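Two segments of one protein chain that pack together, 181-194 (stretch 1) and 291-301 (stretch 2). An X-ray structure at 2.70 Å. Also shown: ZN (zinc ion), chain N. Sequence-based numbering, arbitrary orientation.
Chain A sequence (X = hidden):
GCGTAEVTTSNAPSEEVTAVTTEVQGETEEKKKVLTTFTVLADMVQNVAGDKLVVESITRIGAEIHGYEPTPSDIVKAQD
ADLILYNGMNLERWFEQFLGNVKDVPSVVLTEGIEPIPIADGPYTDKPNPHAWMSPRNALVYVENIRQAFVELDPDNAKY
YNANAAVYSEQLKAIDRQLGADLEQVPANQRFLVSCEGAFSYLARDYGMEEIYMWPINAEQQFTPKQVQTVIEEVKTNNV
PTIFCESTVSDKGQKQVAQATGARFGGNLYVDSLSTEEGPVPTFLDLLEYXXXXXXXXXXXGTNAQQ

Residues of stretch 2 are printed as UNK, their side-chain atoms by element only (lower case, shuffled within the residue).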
# COMPACT_ATOMS: atom_id res chain seq x y z
N ALA A 181 17.59 25.64 -17.63
CA ALA A 181 16.99 26.94 -17.93
C ALA A 181 16.91 27.85 -16.69
O ALA A 181 16.69 29.06 -16.81
CB ALA A 181 15.60 26.74 -18.53
N ASP A 182 17.12 27.25 -15.51
CA ASP A 182 17.01 27.96 -14.24
C ASP A 182 18.36 28.45 -13.71
O ASP A 182 18.45 29.47 -13.03
CB ASP A 182 16.38 27.04 -13.19
CG ASP A 182 15.08 27.59 -12.61
OD1 ASP A 182 15.12 28.62 -11.90
OD2 ASP A 182 14.02 26.97 -12.85
N LEU A 183 19.41 27.70 -14.01
CA LEU A 183 20.74 28.00 -13.51
C LEU A 183 21.51 28.84 -14.53
O LEU A 183 22.55 29.43 -14.20
CB LEU A 183 21.50 26.69 -13.25
CG LEU A 183 20.94 25.72 -12.20
CD1 LEU A 183 21.42 24.31 -12.44
CD2 LEU A 183 21.31 26.18 -10.80
N GLU A 184 21.00 28.88 -15.77
CA GLU A 184 21.61 29.68 -16.83
C GLU A 184 21.43 31.18 -16.54
O GLU A 184 22.20 32.01 -17.01
CB GLU A 184 21.08 29.28 -18.23
CG GLU A 184 19.83 30.03 -18.74
CD GLU A 184 19.19 29.35 -19.96
OE1 GLU A 184 18.97 28.12 -19.94
OE2 GLU A 184 18.89 30.03 -20.96
N GLN A 185 20.42 31.49 -15.73
CA GLN A 185 20.19 32.87 -15.29
C GLN A 185 21.41 33.50 -14.63
O GLN A 185 22.05 34.37 -15.21
CB GLN A 185 18.98 32.94 -14.37
CG GLN A 185 17.66 32.56 -15.07
CD GLN A 185 16.42 32.66 -14.17
OE1 GLN A 185 16.34 33.52 -13.28
NE2 GLN A 185 15.46 31.76 -14.39
N VAL A 186 21.73 33.07 -13.41
CA VAL A 186 22.98 33.47 -12.76
C VAL A 186 24.18 33.39 -13.74
O VAL A 186 24.37 32.38 -14.41
CB VAL A 186 23.20 32.63 -11.45
CG1 VAL A 186 22.42 31.31 -11.52
CG2 VAL A 186 24.68 32.39 -11.17
N PRO A 187 24.96 34.49 -13.86
CA PRO A 187 26.08 34.69 -14.80
C PRO A 187 27.29 33.79 -14.55
O PRO A 187 27.63 33.60 -13.38
CB PRO A 187 26.49 36.14 -14.54
CG PRO A 187 25.99 36.43 -13.17
CD PRO A 187 24.72 35.68 -13.03
N ALA A 188 27.93 33.28 -15.60
CA ALA A 188 28.98 32.24 -15.45
C ALA A 188 30.06 32.49 -14.37
O ALA A 188 30.62 31.55 -13.80
CB ALA A 188 29.62 31.92 -16.80
N ASN A 189 30.35 33.76 -14.09
CA ASN A 189 31.39 34.10 -13.11
C ASN A 189 30.84 34.27 -11.70
O ASN A 189 31.56 34.72 -10.80
CB ASN A 189 32.17 35.35 -13.57
CG ASN A 189 31.26 36.50 -13.96
OD1 ASN A 189 30.22 36.72 -13.34
ND2 ASN A 189 31.65 37.24 -15.00
N GLN A 190 29.57 33.91 -11.51
CA GLN A 190 28.95 33.86 -10.17
C GLN A 190 28.33 32.49 -9.93
O GLN A 190 27.53 32.33 -9.00
CB GLN A 190 27.84 34.92 -10.00
CG GLN A 190 28.17 36.34 -10.45
CD GLN A 190 26.94 37.26 -10.43
OE1 GLN A 190 26.89 38.26 -11.15
NE2 GLN A 190 25.96 36.92 -9.60
N ARG A 191 28.64 31.51 -10.77
CA ARG A 191 27.94 30.24 -10.70
C ARG A 191 28.59 29.28 -9.71
O ARG A 191 29.08 28.21 -10.07
CB ARG A 191 27.78 29.61 -12.09
CG ARG A 191 26.32 29.39 -12.49
CD ARG A 191 26.14 29.04 -13.97
NE ARG A 191 25.78 30.22 -14.75
CZ ARG A 191 25.75 30.26 -16.08
NH1 ARG A 191 26.05 29.19 -16.78
NH2 ARG A 191 25.41 31.39 -16.70
N PHE A 192 28.57 29.67 -8.43
CA PHE A 192 29.26 28.92 -7.38
C PHE A 192 28.30 28.29 -6.39
O PHE A 192 27.47 28.96 -5.75
CB PHE A 192 30.28 29.82 -6.64
CG PHE A 192 31.37 30.36 -7.54
CD1 PHE A 192 31.36 31.69 -7.94
CD2 PHE A 192 32.37 29.53 -8.02
CE1 PHE A 192 32.34 32.19 -8.78
CE2 PHE A 192 33.36 30.02 -8.86
CZ PHE A 192 33.34 31.35 -9.25
N LEU A 193 28.42 26.97 -6.26
CA LEU A 193 27.51 26.17 -5.46
C LEU A 193 28.23 25.69 -4.19
O LEU A 193 28.99 24.72 -4.20
CB LEU A 193 27.02 24.97 -6.27
CG LEU A 193 25.71 24.31 -5.88
CD1 LEU A 193 25.74 22.87 -6.34
CD2 LEU A 193 25.46 24.41 -4.38
N VAL A 194 27.96 26.38 -3.09
CA VAL A 194 28.51 26.02 -1.80
C VAL A 194 27.53 25.23 -0.91
O VAL A 194 26.45 25.71 -0.55
CB VAL A 194 29.07 27.25 -1.07
CG1 VAL A 194 28.18 28.45 -1.32
CG2 VAL A 194 29.24 26.96 0.42
N UNK A 291 15.74 22.04 -5.56
CA UNK A 291 17.18 22.23 -5.37
C UNK A 291 17.74 23.35 -6.23
O UNK A 291 18.59 24.14 -5.79
c UNK A 291 18.32 20.16 -4.50
c UNK A 291 17.90 20.94 -5.72
o UNK A 291 17.92 20.52 -3.37
o UNK A 291 19.06 19.18 -4.70
N UNK A 292 17.29 23.41 -7.48
CA UNK A 292 17.80 24.38 -8.43
C UNK A 292 17.12 25.73 -8.21
O UNK A 292 17.77 26.77 -8.22
c UNK A 292 17.59 23.88 -9.86
N UNK A 293 15.81 25.72 -8.01
CA UNK A 293 15.15 26.98 -7.75
C UNK A 293 15.85 27.71 -6.59
O UNK A 293 16.30 28.82 -6.78
c UNK A 293 11.47 26.42 -8.82
n UNK A 293 10.85 26.30 -7.50
n UNK A 293 9.64 25.25 -5.86
c UNK A 293 12.80 27.18 -8.76
n UNK A 293 9.92 24.22 -7.89
c UNK A 293 13.65 26.80 -7.53
c UNK A 293 10.14 25.26 -7.09
N UNK A 294 15.99 27.09 -5.43
CA UNK A 294 16.51 27.83 -4.27
C UNK A 294 18.00 28.18 -4.38
O UNK A 294 18.51 29.03 -3.64
c UNK A 294 17.17 26.05 -2.61
c UNK A 294 14.78 26.64 -2.89
c UNK A 294 16.20 27.16 -2.90
N UNK A 295 18.68 27.51 -5.31
CA UNK A 295 20.06 27.84 -5.65
C UNK A 295 20.08 29.09 -6.51
O UNK A 295 20.73 30.09 -6.16
c UNK A 295 21.18 25.59 -5.47
c UNK A 295 21.87 24.44 -6.17
c UNK A 295 21.95 27.23 -7.14
c UNK A 295 20.74 26.71 -6.42
N UNK A 296 19.36 29.04 -7.62
CA UNK A 296 19.28 30.15 -8.56
C UNK A 296 19.03 31.49 -7.88
O UNK A 296 19.86 32.38 -7.97
c UNK A 296 17.85 31.18 -10.32
o UNK A 296 18.87 29.04 -10.65
c UNK A 296 18.27 29.89 -9.66
N UNK A 297 17.88 31.62 -7.22
CA UNK A 297 17.53 32.85 -6.53
C UNK A 297 18.43 33.12 -5.33
O UNK A 297 18.39 34.20 -4.74
c UNK A 297 16.07 32.83 -6.09
n UNK A 297 16.23 33.09 -3.70
c UNK A 297 15.88 32.28 -4.69
o UNK A 297 15.44 31.15 -4.50
N UNK A 298 19.24 32.13 -4.97
CA UNK A 298 20.15 32.25 -3.84
C UNK A 298 21.33 33.14 -4.15
O UNK A 298 21.69 34.02 -3.36
N UNK A 299 21.95 32.92 -5.31
CA UNK A 299 23.10 33.71 -5.72
C UNK A 299 22.67 34.93 -6.54
O UNK A 299 23.48 35.51 -7.27
c UNK A 299 25.15 30.97 -5.26
c UNK A 299 24.07 32.85 -6.53
c UNK A 299 24.18 30.55 -7.53
c UNK A 299 24.05 31.35 -6.24
N UNK A 300 21.40 35.30 -6.42
CA UNK A 300 20.86 36.44 -7.14
C UNK A 300 20.71 37.65 -6.23
O UNK A 300 19.79 37.72 -5.42
c UNK A 300 19.52 35.87 -9.29
c UNK A 300 18.24 35.18 -9.74
c UNK A 300 19.52 36.09 -7.78
c UNK A 300 20.74 35.07 -9.72
N UNK A 301 21.63 38.61 -6.36
CA UNK A 301 21.60 39.83 -5.54
C UNK A 301 21.96 39.64 -4.06
O UNK A 301 22.34 38.56 -3.65
c UNK A 301 20.25 40.57 -5.68
ZN ZN N . 19.09 27.72 -22.29

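Position 291 opens with four side-chain atoms, two carbons and two oxygens on the second: a short carboxylate. It lies beyond reach of stretch 1, and one oxygen is hydrogen-bonded elsewhere in the structure. This is Asp291.

Position 292 carries a single carbon, directed toward stretch 1 and 4.5 Å from CD2 of Leu183. One carbon means Ala292, small where the helix faces its neighbour.

At 293 three carbons lead to a nitrogen and then to a carbon bearing two more nitrogens, a guanidinium. The chain starts away from stretch 1, yet its second carbon passes 4.2 Å from OD1 of Asp182. The residue is Arg293.

Position 294 has three carbons, forked at the first, and touches nothing on stretch 1: Val294.

Position 295 has four carbons, forked at the first, with one arm two carbons long. The short arm sits 3.9 Å from CD2 of Leu183, while the tip of the long arm lies 3.9 Å from CG of Leu193, so the two arms reach different leucines. This is Ile295.

At 296 one carbon carries an oxygen and another carbon. The oxygen is 2.5 Å from the backbone O of Asp182, and the other carbon approaches OE1 of Gln185 at 4.1 Å. The pattern is threonine, and Thr296 OG1 donates this very short hydrogen bond to Asp182 O.

Position 297 shows two carbons, the second bearing one oxygen and one nitrogen, and points away into an exposed setting: Asn297.

Position 298 has no side-chain atoms, hence Gly298. An ideal CB here would clash with O of Val294, at 2.8 Å.

At 299 four carbons fork at the second and run toward stretch 1, one tip 3.1 Å from O of Phe192 and the other 4.1 Å from CG2 of Val186. This is Leu299, with the largest covered area of either stretch.

Position 300 repeats the four-carbon, second-fork pattern. Its CA-to-CB bond runs sideways, but the end comes nearer, one tip 3.9 Å from CB of Val186: Leu300.

Position 301 has one carbon, pointing away: Ala301.

The contact joins apolar packing to one polar anchor. Ala292, Ile295 and Leu299 supply carbon to Leu183, Leu193 and Val186, and Leu300 extends the cover over Val186. Among them, Thr296 satisfies the backbone carbonyl of Asp182 at the closest CA approach, 5.6 Å between CA of Leu183 and CA of Thr296. The rule to read is spacing: the CA-to-CB bonds directed toward the partner are those of 292, 295, 296 and 299, while 294, 297 and 298 stay clear of it.

Stretch 2 (291-301) DARVITNGLLA
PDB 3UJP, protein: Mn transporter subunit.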